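PDB 3WQB: extracellular serine protease from Aeromonas sobria, which cleaves peptide bonds after paired basic residues, one of them lysine, and is a probable virulence factor that attacks host plasma proteins. Local coordinates for residues C24-N29 with A62-V67. The protein carries 1 engineered substitution. Numbering follows the deposited sequence.
Sequences CLPGAN and AHRTGV. With CA (calcium ion), chain C.
C24 SG sits between its own backbone N and carbonyl carbon (chi1 63°), and R64, its CG anti to the carbonyl carbon, bends at chi3 (74°) to bring NE beside that sulfur, 3.7 Å from SG. SG lies over one face of the R64 guanidinium, 3.5 Å above the plane and shifted toward the rim. The same sulfur is disulfide-bonded to C4, while R64 NH2 donates a hydrogen bond to A5 O and NH1 forms a salt bridge with E22, so partners from both the chain start and the approach to C24 restrain the guanidinium. C24 O is buried against the aliphatic part of R64, 3.5 Å from CG, and finds no polar partner. P26 crosses the arginine chain at about a right angle: its CD is 3.8 Å from R64 CG, and its CG is 3.9 Å from H63 O. L25 CD2 lies obliquely to the H63 ring, 4.0 Å from ND1; the far nitrogen, NE2, donates a hydrogen bond to I135 O. Van der Waals contact thus packs loop 24-29 against the Schellman-capped end of helix 60-64. Farther along this loop, N29 OD1 binds the calcium ion at 2.4 Å, in a site shared with D87, N128 and the carbonyl oxygens of V126, I130 and T132.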
loop_
_atom_site.group_PDB
_atom_site.type_symbol
_atom_site.label_atom_id
_atom_site.label_comp_id
_atom_site.label_asym_id
_atom_site.label_seq_id
_atom_site.Cartn_x
_atom_site.Cartn_y
_atom_site.Cartn_z
ATOM N N CYS A 24 10.457 5.805 28.796
ATOM C CA CYS A 24 10.334 4.405 29.227
ATOM C C CYS A 24 8.921 3.913 28.946
ATOM O O CYS A 24 8.000 4.722 28.770
ATOM C CB CYS A 24 10.669 4.222 30.720
ATOM S SG CYS A 24 9.567 5.098 31.893
ATOM N N LEU A 25 8.758 2.591 28.922
ATOM C CA LEU A 25 7.459 1.961 28.722
ATOM C C LEU A 25 6.991 1.218 29.963
ATOM O O LEU A 25 7.730 0.374 30.483
ATOM C CB LEU A 25 7.529 0.935 27.594
ATOM C CG LEU A 25 7.994 1.364 26.206
ATOM C CD1 LEU A 25 8.232 0.145 25.320
ATOM C CD2 LEU A 25 6.967 2.335 25.591
ATOM N N PRO A 26 5.760 1.502 30.428
ATOM C CA PRO A 26 5.175 0.626 31.440
ATOM C C PRO A 26 4.920 -0.777 30.879
ATOM O O PRO A 26 4.839 -0.974 29.648
ATOM C CB PRO A 26 3.835 1.305 31.767
ATOM C CG PRO A 26 3.995 2.727 31.323
ATOM C CD PRO A 26 4.867 2.630 30.099
ATOM N N GLY A 27 4.817 -1.755 31.772
ATOM C CA GLY A 27 4.361 -3.080 31.385
ATOM C C GLY A 27 5.269 -4.202 31.829
ATOM O O GLY A 27 6.467 -4.009 32.061
ATOM N N ALA A 28 4.679 -5.390 31.896
ATOM C CA ALA A 28 5.345 -6.590 32.382
ATOM C C ALA A 28 5.381 -7.673 31.315
ATOM O O ALA A 28 5.504 -8.851 31.625
ATOM C CB ALA A 28 4.653 -7.104 33.648
ATOM N N ASN A 29 5.268 -7.274 30.050
ATOM C CA ASN A 29 5.392 -8.220 28.947
ATOM C C ASN A 29 6.863 -8.560 28.764
ATOM O O ASN A 29 7.670 -7.672 28.506
ATOM C CB ASN A 29 4.811 -7.615 27.669
ATOM C CG ASN A 29 3.394 -7.123 27.861
ATOM O OD1 ASN A 29 2.442 -7.888 27.720
ATOM N ND2 ASN A 29 3.244 -5.836 28.189
ATOM N N ALA A 62 2.436 8.400 25.198
ATOM C CA ALA A 62 1.104 7.806 25.101
ATOM C C ALA A 62 0.953 6.651 26.099
ATOM O O ALA A 62 0.004 6.613 26.883
ATOM C CB ALA A 62 0.813 7.345 23.688
ATOM N N HIS A 63 1.912 5.735 26.096
ATOM C CA HIS A 63 1.846 4.599 26.997
ATOM C C HIS A 63 1.895 5.008 28.468
ATOM O O HIS A 63 1.150 4.459 29.271
ATOM C CB HIS A 63 2.930 3.578 26.655
ATOM C CG HIS A 63 2.581 2.712 25.484
ATOM N ND1 HIS A 63 3.041 1.420 25.354
ATOM C CD2 HIS A 63 1.798 2.944 24.402
ATOM C CE1 HIS A 63 2.569 0.898 24.237
ATOM N NE2 HIS A 63 1.815 1.802 23.638
ATOM N N ARG A 64 2.740 5.983 28.814
ATOM C CA ARG A 64 2.852 6.429 30.199
ATOM C C ARG A 64 1.650 7.250 30.656
ATOM O O ARG A 64 1.478 7.444 31.849
ATOM C CB ARG A 64 4.143 7.228 30.427
ATOM C CG ARG A 64 5.414 6.399 30.350
ATOM C CD ARG A 64 6.618 7.161 30.872
ATOM N NE ARG A 64 6.592 7.250 32.331
ATOM C CZ ARG A 64 7.437 7.964 33.071
ATOM N NH1 ARG A 64 8.406 8.671 32.506
ATOM N NH2 ARG A 64 7.306 7.967 34.393
ATOM N N THR A 65 0.831 7.741 29.730
ATOM C CA THR A 65 -0.377 8.490 30.118
ATOM C C THR A 65 -1.676 7.721 29.861
ATOM O O THR A 65 -2.764 8.289 29.949
ATOM C CB THR A 65 -0.463 9.882 29.434
ATOM O OG1 THR A 65 -0.530 9.718 28.013
ATOM C CG2 THR A 65 0.731 10.781 29.804
ATOM N N GLY A 66 -1.561 6.434 29.538
ATOM C CA GLY A 66 -2.735 5.580 29.415
ATOM C C GLY A 66 -3.466 5.669 28.087
ATOM O O GLY A 66 -4.600 5.193 27.967
ATOM N N VAL A 67 -2.832 6.288 27.091
ATOM C CA VAL A 67 -3.341 6.278 25.714
ATOM C C VAL A 67 -2.920 4.959 25.070
ATOM O O VAL A 67 -1.746 4.747 24.750
ATOM C CB VAL A 67 -2.815 7.488 24.901
ATOM C CG1 VAL A 67 -3.310 7.421 23.458
ATOM C CG2 VAL A 67 -3.240 8.819 25.547
HETATM CA CA CA C . 1.496 -9.471 26.193
#